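Local structure of VIN1 (Oscarella pearsei, 6BFI) at residues R371-F376 against M500-A505; M486-D491 against A545-D550; S552-F557 against E614-P619. The protein probably binds actin filaments, as a sponge member of the vinculin family, and may play a role in cell-cell adhesion. One frame throughout, in Å; residues are numbered along the deposited sequence.

Contact 1: R371-F376 against M500-A505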
ATOM      1  N   ARG A 371      17.577 -15.720   1.041  1.00 63.26           N
ATOM      2  CA  ARG A 371      17.722 -14.821   2.183  1.00 58.21           C
ATOM      3  C   ARG A 371      16.611 -15.046   3.199  1.00 54.67           C
ATOM      4  O   ARG A 371      16.864 -15.081   4.409  1.00 52.08           O
ATOM      5  CB  ARG A 371      17.726 -13.366   1.716  1.00 54.57           C
ATOM      6  CG  ARG A 371      19.100 -12.829   1.342  1.00 63.44           C
ATOM      7  CD  ARG A 371      19.955 -12.566   2.575  1.00 59.00           C
ATOM      8  NE  ARG A 371      19.406 -11.500   3.407  1.00 59.95           N
ATOM      9  CZ  ARG A 371      19.690 -10.209   3.261  1.00 58.06           C
ATOM     10  NH1 ARG A 371      20.527  -9.817   2.307  1.00 58.75           N
ATOM     11  NH2 ARG A 371      19.139  -9.308   4.066  1.00 51.16           N
ATOM     12  N   VAL A 372      15.374 -15.210   2.726  1.00 53.11           N
ATOM     13  CA  VAL A 372      14.272 -15.462   3.650  1.00 53.52           C
ATOM     14  C   VAL A 372      14.444 -16.814   4.335  1.00 57.59           C
ATOM     15  O   VAL A 372      14.233 -16.941   5.548  1.00 58.12           O
ATOM     16  CB  VAL A 372      12.927 -15.361   2.915  1.00 54.23           C
ATOM     17  CG1 VAL A 372      11.786 -15.773   3.829  1.00 54.10           C
ATOM     18  CG2 VAL A 372      12.727 -13.948   2.408  1.00 53.79           C
ATOM     19  N   ALA A 373      14.838 -17.841   3.576  1.00 55.36           N
ATOM     20  CA  ALA A 373      15.037 -19.162   4.166  1.00 61.19           C
ATOM     21  C   ALA A 373      16.116 -19.148   5.241  1.00 65.63           C
ATOM     22  O   ALA A 373      16.048 -19.928   6.198  1.00 64.37           O
ATOM     23  CB  ALA A 373      15.387 -20.179   3.081  1.00 66.96           C
ATOM     24  N   THR A 374      17.111 -18.270   5.110  1.00 65.58           N
ATOM     25  CA  THR A 374      18.189 -18.229   6.092  1.00 63.65           C
ATOM     26  C   THR A 374      17.818 -17.382   7.304  1.00 56.83           C
ATOM     27  O   THR A 374      18.005 -17.805   8.451  1.00 54.70           O
ATOM     28  CB  THR A 374      19.466 -17.693   5.448  1.00 64.27           C
ATOM     29  OG1 THR A 374      19.849 -18.549   4.364  1.00 62.87           O
ATOM     30  CG2 THR A 374      20.594 -17.638   6.472  1.00 63.98           C
ATOM     31  N   ASP A 375      17.287 -16.181   7.069  1.00 56.06           N
ATOM     32  CA  ASP A 375      17.145 -15.214   8.154  1.00 56.29           C
ATOM     33  C   ASP A 375      15.902 -15.451   9.008  1.00 53.26           C
ATOM     34  O   ASP A 375      15.908 -15.116  10.198  1.00 55.87           O
ATOM     35  CB  ASP A 375      17.132 -13.796   7.582  1.00 57.90           C
ATOM     36  CG  ASP A 375      18.386 -13.475   6.783  1.00 66.63           C
ATOM     37  OD1 ASP A 375      19.394 -14.202   6.925  1.00 73.05           O
ATOM     38  OD2 ASP A 375      18.367 -12.489   6.015  1.00 66.34           O
ATOM     39  N   PHE A 376      14.840 -16.022   8.443  1.00 53.19           N
ATOM     40  CA  PHE A 376      13.599 -16.244   9.171  1.00 50.25           C
ATOM     41  C   PHE A 376      13.440 -17.685   9.640  1.00 52.38           C
ATOM     42  O   PHE A 376      12.325 -18.100   9.968  1.00 54.67           O
ATOM     43  CB  PHE A 376      12.398 -15.846   8.309  1.00 46.37           C
ATOM     44  CG  PHE A 376      12.208 -14.367   8.172  1.00 49.66           C
ATOM     45  CD1 PHE A 376      12.951 -13.641   7.254  1.00 55.06           C
ATOM     46  CD2 PHE A 376      11.276 -13.702   8.950  1.00 51.27           C
ATOM     47  CE1 PHE A 376      12.770 -12.274   7.122  1.00 55.98           C
ATOM     48  CE2 PHE A 376      11.092 -12.339   8.826  1.00 53.83           C
ATOM     49  CZ  PHE A 376      11.840 -11.623   7.911  1.00 55.51           C
ATOM     50  N   MET A 500      10.232 -23.312  -1.474  1.00 57.26           N
ATOM     51  CA  MET A 500      10.117 -24.753  -1.279  1.00 60.73           C
ATOM     52  C   MET A 500      11.298 -25.498  -1.885  1.00 61.96           C
ATOM     53  O   MET A 500      11.728 -26.519  -1.335  1.00 64.60           O
ATOM     54  CB  MET A 500       8.803 -25.264  -1.870  1.00 58.87           C
ATOM     55  CG  MET A 500       7.561 -24.678  -1.214  1.00 60.05           C
ATOM     56  SD  MET A 500       7.602 -24.802   0.588  1.00 61.47           S
ATOM     57  CE  MET A 500       6.075 -23.970   1.025  1.00 57.70           C
ATOM     58  N   LYS A 501      11.838 -25.012  -3.006  1.00 58.82           N
ATOM     59  CA  LYS A 501      13.017 -25.647  -3.587  1.00 58.74           C
ATOM     60  C   LYS A 501      14.241 -25.440  -2.701  1.00 57.71           C
ATOM     61  O   LYS A 501      14.928 -26.403  -2.338  1.00 63.87           O
ATOM     62  CB  LYS A 501      13.277 -25.101  -4.992  1.00 59.10           C
ATOM     63  CG  LYS A 501      12.344 -25.642  -6.069  1.00 62.32           C
ATOM     64  CD  LYS A 501      12.664 -25.033  -7.430  1.00 57.61           C
ATOM     65  CE  LYS A 501      11.835 -25.672  -8.535  1.00 67.68           C
ATOM     66  NZ  LYS A 501      12.052 -25.005  -9.849  1.00 69.17           N
ATOM     67  N   VAL A 502      14.529 -24.185  -2.344  1.00 58.83           N
ATOM     68  CA  VAL A 502      15.690 -23.891  -1.509  1.00 62.30           C
ATOM     69  C   VAL A 502      15.593 -24.630  -0.180  1.00 64.75           C
ATOM     70  O   VAL A 502      16.565 -25.248   0.277  1.00 58.52           O
ATOM     71  CB  VAL A 502      15.826 -22.369  -1.312  1.00 59.11           C
ATOM     72  CG1 VAL A 502      16.967 -22.053  -0.364  1.00 57.09           C
ATOM     73  CG2 VAL A 502      16.043 -21.681  -2.652  1.00 61.23           C
ATOM     74  N   SER A 503      14.415 -24.596   0.449  1.00 61.31           N
ATOM     75  CA  SER A 503      14.217 -25.315   1.703  1.00 60.32           C
ATOM     76  C   SER A 503      14.342 -26.823   1.517  1.00 59.90           C
ATOM     77  O   SER A 503      14.830 -27.515   2.415  1.00 62.67           O
ATOM     78  CB  SER A 503      12.851 -24.971   2.297  1.00 58.30           C
ATOM     79  OG  SER A 503      12.756 -23.591   2.597  1.00 59.96           O
ATOM     80  N   GLU A 504      13.913 -27.348   0.368  1.00 58.37           N
ATOM     81  CA  GLU A 504      14.057 -28.777   0.115  1.00 61.99           C
ATOM     82  C   GLU A 504      15.526 -29.166   0.022  1.00 66.38           C
ATOM     83  O   GLU A 504      15.945 -30.185   0.586  1.00 68.64           O
ATOM     84  CB  GLU A 504      13.313 -29.159  -1.166  1.00 68.39           C
ATOM     85  CG  GLU A 504      13.198 -30.658  -1.420  1.00 77.99           C
ATOM     86  CD  GLU A 504      12.549 -30.975  -2.758  1.00 86.04           C
ATOM     87  OE1 GLU A 504      12.369 -30.041  -3.568  1.00 87.23           O
ATOM     88  OE2 GLU A 504      12.218 -32.157  -3.002  1.00 91.56           O
ATOM     89  N   ALA A 505      16.329 -28.356  -0.672  1.00 67.00           N
ATOM     90  CA  ALA A 505      17.751 -28.661  -0.810  1.00 67.18           C
ATOM     91  C   ALA A 505      18.473 -28.537   0.527  1.00 66.05           C
ATOM     92  O   ALA A 505      19.219 -29.440   0.929  1.00 68.56           O
ATOM     93  CB  ALA A 505      18.384 -27.742  -1.854  1.00 63.44           C
TER
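A373 faces V502 and S503 in a buried helix-helix contact of the vinculin fold, an all-helical architecture without strands. Residues 371-375 form the last turn of helix 344-375, and 500-505 belong to helix 496-519. The backbones come near each other where the side chains are small: the CA atoms of A373 and S503 lie 6.7 Å apart. The methyl of A373 points toward helix 496-519 and meets one branch of V502 there, with A373 CB 4.2 Å from V502 CG1. V502 in turn points toward helix 344-375, and with CG1 anti to its backbone N (chi1 176°) it turns that branch to the alanine methyl. S503 brings its hydroxyl to the same methyl from a different direction, A373 CB lying 4.3 Å from S503 OG, so that two consecutive residues of one helix share a single methyl of the other. The hydroxyl is hydrogen-bonded within its helix to the carbonyl oxygen of F499, so this buried polar atom is satisfied one turn back and can sit against an apolar neighbour.

Around this pair, V372 packs on R540 and M500 on V541 and V544, all three of helix 524-550, while F376 covers L417 and T420 of helix 399-427. D375 OD2 also forms a salt bridge with R416 and a hydrogen bond with T420 OG1, and R371 hydrogen-bonds through NH2 to T420 OG1 and through NH1 to L308 O. R371 and D375 form a salt bridge within their own helix, the folded arginine chain bringing R371 NE to 3.0 Å from D375 OD2, on the syn side of the carboxylate and 20° out of its plane.

Contact 2: M486-D491 against A545-D550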
ATOM      1  N   MET A 486       5.409  -9.158  10.124  1.00 52.83           N
ATOM      2  CA  MET A 486       6.359  -8.817   9.069  1.00 52.68           C
ATOM      3  C   MET A 486       6.788 -10.061   8.302  1.00 51.95           C
ATOM      4  O   MET A 486       6.951 -10.021   7.075  1.00 51.78           O
ATOM      5  CB  MET A 486       7.577  -8.108   9.661  1.00 49.84           C
ATOM      6  CG  MET A 486       8.425  -7.382   8.627  1.00 50.70           C
ATOM      7  SD  MET A 486      10.026  -6.865   9.272  1.00 52.25           S
ATOM      8  CE  MET A 486      10.859  -8.448   9.384  1.00 47.21           C
ATOM      9  N   GLY A 487       6.960 -11.181   9.009  1.00 47.65           N
ATOM     10  CA  GLY A 487       7.277 -12.428   8.336  1.00 42.34           C
ATOM     11  C   GLY A 487       6.161 -12.902   7.425  1.00 50.47           C
ATOM     12  O   GLY A 487       6.416 -13.467   6.360  1.00 54.27           O
ATOM     13  N   ARG A 488       4.907 -12.682   7.832  1.00 51.24           N
ATOM     14  CA  ARG A 488       3.783 -13.027   6.965  1.00 56.97           C
ATOM     15  C   ARG A 488       3.794 -12.195   5.690  1.00 57.67           C
ATOM     16  O   ARG A 488       3.524 -12.713   4.600  1.00 60.50           O
ATOM     17  CB  ARG A 488       2.457 -12.841   7.703  1.00 65.05           C
ATOM     18  CG  ARG A 488       1.938 -14.089   8.392  1.00 76.75           C
ATOM     19  CD  ARG A 488       0.456 -13.953   8.709  1.00 86.68           C
ATOM     20  NE  ARG A 488       0.160 -12.718   9.430  1.00 90.43           N
ATOM     21  CZ  ARG A 488       0.171 -12.604  10.754  1.00 93.77           C
ATOM     22  NH1 ARG A 488       0.463 -13.654  11.508  1.00 93.98           N
ATOM     23  NH2 ARG A 488      -0.109 -11.440  11.325  1.00 96.41           N
ATOM     24  N   SER A 489       4.093 -10.898   5.802  1.00 55.56           N
ATOM     25  CA  SER A 489       4.171 -10.072   4.600  1.00 55.62           C
ATOM     26  C   SER A 489       5.311 -10.526   3.694  1.00 52.39           C
ATOM     27  O   SER A 489       5.140 -10.645   2.469  1.00 46.59           O
ATOM     28  CB  SER A 489       4.341  -8.601   4.982  1.00 57.11           C
ATOM     29  OG  SER A 489       3.245  -8.151   5.755  1.00 61.62           O
ATOM     30  N   VAL A 490       6.479 -10.795   4.285  1.00 50.78           N
ATOM     31  CA  VAL A 490       7.626 -11.255   3.502  1.00 51.02           C
ATOM     32  C   VAL A 490       7.285 -12.544   2.762  1.00 55.67           C
ATOM     33  O   VAL A 490       7.556 -12.682   1.562  1.00 58.31           O
ATOM     34  CB  VAL A 490       8.855 -11.424   4.409  1.00 45.37           C
ATOM     35  CG1 VAL A 490       9.915 -12.246   3.714  1.00 44.70           C
ATOM     36  CG2 VAL A 490       9.411 -10.062   4.791  1.00 43.54           C
ATOM     37  N   ASP A 491       6.669 -13.502   3.464  1.00 56.53           N
ATOM     38  CA  ASP A 491       6.246 -14.734   2.805  1.00 63.11           C
ATOM     39  C   ASP A 491       5.199 -14.465   1.734  1.00 60.95           C
ATOM     40  O   ASP A 491       5.130 -15.193   0.737  1.00 58.12           O
ATOM     41  CB  ASP A 491       5.708 -15.729   3.833  1.00 70.35           C
ATOM     42  CG  ASP A 491       6.763 -16.169   4.831  1.00 76.96           C
ATOM     43  OD1 ASP A 491       7.966 -15.992   4.543  1.00 83.34           O
ATOM     44  OD2 ASP A 491       6.390 -16.697   5.899  1.00 78.59           O
ATOM     45  N   ALA A 545       3.610 -22.656   3.370  1.00 55.74           N
ATOM     46  CA  ALA A 545       2.491 -23.352   2.744  1.00 59.87           C
ATOM     47  C   ALA A 545       1.152 -22.820   3.241  1.00 61.22           C
ATOM     48  O   ALA A 545       0.185 -22.756   2.475  1.00 63.74           O
ATOM     49  CB  ALA A 545       2.594 -24.857   2.995  1.00 51.65           C
ATOM     50  N   LYS A 546       1.080 -22.428   4.515  1.00 59.19           N
ATOM     51  CA  LYS A 546      -0.150 -21.854   5.053  1.00 62.13           C
ATOM     52  C   LYS A 546      -0.471 -20.522   4.383  1.00 59.28           C
ATOM     53  O   LYS A 546      -1.617 -20.267   3.991  1.00 56.94           O
ATOM     54  CB  LYS A 546      -0.024 -21.688   6.569  1.00 67.71           C
ATOM     55  CG  LYS A 546      -1.005 -20.708   7.197  1.00 74.04           C
ATOM     56  CD  LYS A 546      -2.429 -21.238   7.185  1.00 79.75           C
ATOM     57  CE  LYS A 546      -3.342 -20.354   8.023  1.00 84.50           C
ATOM     58  NZ  LYS A 546      -4.766 -20.789   7.968  1.00 87.02           N
ATOM     59  N   VAL A 547       0.539 -19.658   4.238  1.00 60.29           N
ATOM     60  CA  VAL A 547       0.329 -18.384   3.555  1.00 63.32           C
ATOM     61  C   VAL A 547      -0.102 -18.614   2.110  1.00 63.24           C
ATOM     62  O   VAL A 547      -1.018 -17.951   1.608  1.00 64.23           O
ATOM     63  CB  VAL A 547       1.600 -17.517   3.637  1.00 64.62           C
ATOM     64  CG1 VAL A 547       1.560 -16.404   2.597  1.00 59.58           C
ATOM     65  CG2 VAL A 547       1.749 -16.934   5.033  1.00 68.04           C
ATOM     66  N   GLU A 548       0.538 -19.563   1.422  1.00 62.65           N
ATOM     67  CA  GLU A 548       0.192 -19.811   0.026  1.00 63.60           C
ATOM     68  C   GLU A 548      -1.219 -20.371  -0.109  1.00 60.57           C
ATOM     69  O   GLU A 548      -1.935 -20.040  -1.061  1.00 59.63           O
ATOM     70  CB  GLU A 548       1.204 -20.758  -0.611  1.00 72.76           C
ATOM     71  CG  GLU A 548       1.943 -20.145  -1.782  1.00 81.89           C
ATOM     72  CD  GLU A 548       1.022 -19.711  -2.903  1.00 86.35           C
ATOM     73  OE1 GLU A 548       0.545 -20.587  -3.654  1.00 87.77           O
ATOM     74  OE2 GLU A 548       0.773 -18.493  -3.029  1.00 87.41           O
ATOM     75  N   ALA A 549      -1.633 -21.224   0.829  1.00 60.80           N
ATOM     76  CA  ALA A 549      -2.986 -21.766   0.783  1.00 68.09           C
ATOM     77  C   ALA A 549      -4.023 -20.684   1.059  1.00 75.80           C
ATOM     78  O   ALA A 549      -5.066 -20.631   0.393  1.00 74.72           O
ATOM     79  CB  ALA A 549      -3.125 -22.915   1.782  1.00 64.80           C
ATOM     80  N   ASP A 550      -3.753 -19.808   2.033  1.00 83.06           N
ATOM     81  CA  ASP A 550      -4.688 -18.728   2.336  1.00 88.37           C
ATOM     82  C   ASP A 550      -4.891 -17.798   1.148  1.00 90.91           C
ATOM     83  O   ASP A 550      -6.001 -17.294   0.940  1.00 99.02           O
ATOM     84  CB  ASP A 550      -4.192 -17.928   3.539  1.00 92.27           C
ATOM     85  CG  ASP A 550      -4.294 -18.699   4.834  1.00 97.45           C
ATOM     86  OD1 ASP A 550      -4.558 -19.922   4.783  1.00 99.51           O
ATOM     87  OD2 ASP A 550      -4.106 -18.083   5.903  1.00 99.45           O
TER
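V547 packs against R488 and D491 in a partly buried, mainly van der Waals contact between helices 466-493 and 524-550, two neighbours in the vinculin-family array of helices that are separated in the chain by helix 496-519. D491 and V547 are the nearest backbone pair, with 7.0 Å between their CA atoms. V547 points toward the other helix and sets both methyls against D491, one of them also reaching R488. V547 CG1, anti to the backbone N (chi1 163°), lies 4.2 Å from the carbonyl oxygen D491 O. The second methyl touches aliphatic carbons: V547 CG2 is 4.3 Å from D491 CB and 4.4 Å from R488 CG. R488 therefore contributes the base of its side chain alongside the valine, at the exposed margin of the contact.

The carboxylate of D491 takes its main partner from another part of the same helix as V547, forming a salt bridge to R540 through OD1. Along helix 524-550 a salt bridge with a weak hydrogen bond joins K546 NZ to D550 OD1 (3.3 Å). On the far side of the first helix, V490 rests on L438 and A421, whereas A545 and A549 lean on L561 of helix 555-569. Since V547 meets only carbons and one carbonyl oxygen here, the contact between the segments is van der Waals packing and is likely to be only weakly directional, while the D491-R540 salt bridge adds a polar link between the two helices.

Contact 3: S552-F557 against E614-P619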
ATOM      1  N   SER A 552      -5.094 -18.390  -1.951  1.00 78.98           N
ATOM      2  CA  SER A 552      -5.788 -18.978  -3.086  1.00 80.27           C
ATOM      3  C   SER A 552      -7.246 -19.249  -2.738  1.00 81.75           C
ATOM      4  O   SER A 552      -7.557 -19.702  -1.633  1.00 81.92           O
ATOM      5  CB  SER A 552      -5.116 -20.281  -3.528  1.00 81.88           C
ATOM      6  OG  SER A 552      -5.831 -20.884  -4.593  1.00 83.34           O
ATOM      7  N   GLU A 553      -8.133 -18.966  -3.691  1.00 89.14           N
ATOM      8  CA  GLU A 553      -9.544 -19.309  -3.578  1.00 95.22           C
ATOM      9  C   GLU A 553      -9.885 -20.592  -4.323  1.00 93.12           C
ATOM     10  O   GLU A 553     -11.066 -20.882  -4.530  1.00 96.10           O
ATOM     11  CB  GLU A 553     -10.415 -18.159  -4.085  1.00104.69           C
ATOM     12  CG  GLU A 553     -10.194 -16.847  -3.348  1.00112.73           C
ATOM     13  CD  GLU A 553     -11.479 -16.068  -3.132  1.00119.82           C
ATOM     14  OE1 GLU A 553     -12.497 -16.404  -3.773  1.00123.70           O
ATOM     15  OE2 GLU A 553     -11.471 -15.124  -2.314  1.00120.33           O
ATOM     16  N   ASN A 554      -8.875 -21.360  -4.732  1.00 83.54           N
ATOM     17  CA  ASN A 554      -9.052 -22.633  -5.420  1.00 76.62           C
ATOM     18  C   ASN A 554      -9.184 -23.746  -4.388  1.00 73.83           C
ATOM     19  O   ASN A 554      -8.183 -24.159  -3.789  1.00 73.41           O
ATOM     20  CB  ASN A 554      -7.875 -22.892  -6.363  1.00 72.74           C
ATOM     21  CG  ASN A 554      -8.064 -24.133  -7.213  1.00 70.80           C
ATOM     22  OD1 ASN A 554      -9.155 -24.699  -7.280  1.00 72.59           O
ATOM     23  ND2 ASN A 554      -6.997 -24.558  -7.878  1.00 68.76           N
ATOM     24  N   PRO A 555     -10.395 -24.262  -4.159  1.00 73.46           N
ATOM     25  CA  PRO A 555     -10.591 -25.192  -3.033  1.00 76.42           C
ATOM     26  C   PRO A 555      -9.819 -26.493  -3.166  1.00 82.91           C
ATOM     27  O   PRO A 555      -9.325 -27.017  -2.160  1.00 86.43           O
ATOM     28  CB  PRO A 555     -12.109 -25.432  -3.040  1.00 75.76           C
ATOM     29  CG  PRO A 555     -12.684 -24.291  -3.823  1.00 75.85           C
ATOM     30  CD  PRO A 555     -11.656 -23.968  -4.858  1.00 75.11           C
ATOM     31  N   GLU A 556      -9.705 -27.038  -4.380  1.00 84.66           N
ATOM     32  CA  GLU A 556      -8.997 -28.303  -4.556  1.00 85.36           C
ATOM     33  C   GLU A 556      -7.512 -28.151  -4.251  1.00 78.33           C
ATOM     34  O   GLU A 556      -6.918 -29.006  -3.581  1.00 77.00           O
ATOM     35  CB  GLU A 556      -9.206 -28.827  -5.977  1.00 94.63           C
ATOM     36  CG  GLU A 556     -10.661 -28.854  -6.426  1.00104.79           C
ATOM     37  CD  GLU A 556     -11.513 -29.823  -5.624  1.00112.64           C
ATOM     38  OE1 GLU A 556     -10.954 -30.791  -5.065  1.00116.99           O
ATOM     39  OE2 GLU A 556     -12.742 -29.614  -5.553  1.00117.18           O
ATOM     40  N   PHE A 557      -6.898 -27.066  -4.729  1.00 73.94           N
ATOM     41  CA  PHE A 557      -5.488 -26.827  -4.443  1.00 71.47           C
ATOM     42  C   PHE A 557      -5.259 -26.584  -2.955  1.00 73.60           C
ATOM     43  O   PHE A 557      -4.253 -27.039  -2.395  1.00 77.18           O
ATOM     44  CB  PHE A 557      -4.980 -25.650  -5.276  1.00 68.96           C
ATOM     45  CG  PHE A 557      -3.669 -25.091  -4.805  1.00 69.35           C
ATOM     46  CD1 PHE A 557      -2.506 -25.837  -4.898  1.00 69.94           C
ATOM     47  CD2 PHE A 557      -3.596 -23.812  -4.276  1.00 66.57           C
ATOM     48  CE1 PHE A 557      -1.297 -25.321  -4.461  1.00 67.41           C
ATOM     49  CE2 PHE A 557      -2.391 -23.290  -3.843  1.00 62.54           C
ATOM     50  CZ  PHE A 557      -1.240 -24.045  -3.936  1.00 60.83           C
ATOM     51  N   GLU A 614       4.410 -26.950  -6.866  1.00 67.65           N
ATOM     52  CA  GLU A 614       4.992 -27.047  -8.200  1.00 65.28           C
ATOM     53  C   GLU A 614       3.931 -27.366  -9.245  1.00 65.98           C
ATOM     54  O   GLU A 614       3.929 -26.785 -10.337  1.00 62.33           O
ATOM     55  CB  GLU A 614       6.091 -28.110  -8.205  1.00 70.08           C
ATOM     56  CG  GLU A 614       7.209 -27.868  -9.201  1.00 75.42           C
ATOM     57  CD  GLU A 614       8.329 -28.887  -9.073  1.00 79.13           C
ATOM     58  OE1 GLU A 614       8.029 -30.080  -8.852  1.00 81.14           O
ATOM     59  OE2 GLU A 614       9.508 -28.492  -9.183  1.00 83.44           O
ATOM     60  N   ASP A 615       3.015 -28.281  -8.925  1.00 68.94           N
ATOM     61  CA  ASP A 615       1.951 -28.643  -9.852  1.00 72.93           C
ATOM     62  C   ASP A 615       0.878 -27.572  -9.968  1.00 73.17           C
ATOM     63  O   ASP A 615       0.122 -27.581 -10.946  1.00 78.45           O
ATOM     64  CB  ASP A 615       1.314 -29.971  -9.434  1.00 78.88           C
ATOM     65  CG  ASP A 615       2.271 -31.140  -9.559  1.00 83.69           C
ATOM     66  OD1 ASP A 615       3.277 -31.008 -10.288  1.00 87.55           O
ATOM     67  OD2 ASP A 615       2.018 -32.193  -8.934  1.00 86.75           O
ATOM     68  N   ASN A 616       0.786 -26.657  -9.005  1.00 70.95           N
ATOM     69  CA  ASN A 616      -0.113 -25.518  -9.153  1.00 70.00           C
ATOM     70  C   ASN A 616       0.555 -24.315  -9.811  1.00 67.88           C
ATOM     71  O   ASN A 616      -0.094 -23.276  -9.973  1.00 64.50           O
ATOM     72  CB  ASN A 616      -0.682 -25.112  -7.790  1.00 72.99           C
ATOM     73  CG  ASN A 616      -1.920 -24.235  -7.904  1.00 71.67           C
ATOM     74  OD1 ASN A 616      -1.855 -23.018  -7.719  1.00 68.85           O
ATOM     75  ND2 ASN A 616      -3.055 -24.851  -8.214  1.00 71.54           N
ATOM     76  N   TRP A 617       1.821 -24.429 -10.207  1.00 69.24           N
ATOM     77  CA  TRP A 617       2.546 -23.279 -10.730  1.00 72.11           C
ATOM     78  C   TRP A 617       2.087 -22.935 -12.142  1.00 77.38           C
ATOM     79  O   TRP A 617       1.853 -23.816 -12.974  1.00 79.92           O
ATOM     80  CB  TRP A 617       4.049 -23.549 -10.720  1.00 73.85           C
ATOM     81  CG  TRP A 617       4.886 -22.343 -11.034  1.00 76.93           C
ATOM     82  CD1 TRP A 617       5.287 -21.375 -10.158  1.00 78.85           C
ATOM     83  CD2 TRP A 617       5.434 -21.983 -12.309  1.00 79.11           C
ATOM     84  NE1 TRP A 617       6.046 -20.432 -10.809  1.00 80.18           N
ATOM     85  CE2 TRP A 617       6.152 -20.783 -12.130  1.00 78.69           C
ATOM     86  CE3 TRP A 617       5.388 -22.558 -13.582  1.00 85.14           C
ATOM     87  CZ2 TRP A 617       6.817 -20.147 -13.176  1.00 82.20           C
ATOM     88  CZ3 TRP A 617       6.048 -21.925 -14.621  1.00 90.37           C
ATOM     89  CH2 TRP A 617       6.753 -20.732 -14.412  1.00 89.01           C
ATOM     90  N   VAL A 618       1.963 -21.638 -12.405  1.00 83.54           N
ATOM     91  CA  VAL A 618       1.558 -21.116 -13.708  1.00 88.15           C
ATOM     92  C   VAL A 618       2.547 -20.023 -14.097  1.00 90.82           C
ATOM     93  O   VAL A 618       2.949 -19.228 -13.233  1.00 92.58           O
ATOM     94  CB  VAL A 618       0.111 -20.592 -13.671  1.00 88.79           C
ATOM     95  CG1 VAL A 618      -0.215 -19.782 -14.919  1.00 92.87           C
ATOM     96  CG2 VAL A 618      -0.869 -21.745 -13.515  1.00 90.32           C
ATOM     97  N   PRO A 619       2.990 -19.959 -15.352  1.00 87.61           N
ATOM     98  CA  PRO A 619       3.869 -18.864 -15.776  1.00 92.03           C
ATOM     99  C   PRO A 619       3.243 -17.517 -15.469  1.00 96.95           C
ATOM    100  O   PRO A 619       2.075 -17.273 -15.813  1.00 93.14           O
ATOM    101  CB  PRO A 619       4.012 -19.085 -17.293  1.00 91.67           C
ATOM    102  CG  PRO A 619       2.925 -20.062 -17.659  1.00 89.87           C
ATOM    103  CD  PRO A 619       2.738 -20.911 -16.444  1.00 87.57           C
TER
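The N-terminal end of helix 555-569 meets the C-terminal region of helix 589-615 through F557 and N616, with N554, the N-cap residue, beside them. The amide of N616 lies nearly flat over one face of the F557 ring, the two planes 14° apart. N616 CG sits 3.4 Å above the ring plane, displaced toward the rim. N616 CB covers the same margin, 3.4 Å from F557 CE1, while N616 ND2 lies 3.5 Å from F557 CG and OD1 leans toward the CD2-CE2 side. With CG anti to N in both residues (chi1 165° in F557), the two side chains cross at about a right angle while their flat ends stack.

Within the all-helical vinculin fold, the chain enters helix 555-569 through an ST turn: S552 OG accepts from N554 N at 3.1 Å. The same serine places its CB at the edge of the F557 ring, in plane. Were F557 shortened to an alanine, the N616 amide would probably lose its stacking surface and be freer to turn, with a gap opened beside S552.

The N554 side chain runs antiparallel alongside that of N616, the amide planes 38° apart, with N554 ND2 4.0 Å from N616 ND2 and no bond between them. The surrounding chain is tied down through backbone atoms, by hydrogen bonding between E553 and M748 and by a bond from R820 to N616 O.

Overall arrangement
Contact 1 is the buried one of the three; contacts 2 and 3 are only partly buried. Contacts 1 and 2 are interleaved along the chain and touch directly, V372 CG2 meeting V490 CG1 at 3.5 Å and F376 packing on M486. They use different pairs of helices, 344-375 with 496-519 and 466-493 with 524-550, which pack together. Contact 3 follows in sequence, its centre about 15 Å from that of contact 2, to which E548 and F557 connect it. The chemistry shifts accordingly: small side chains, with one serine hydroxyl satisfied within its own helix, at contact 1, a branched valine against aliphatic carbons at contact 2, and an amide stacked on an aromatic ring where helix ends meet loops at contact 3.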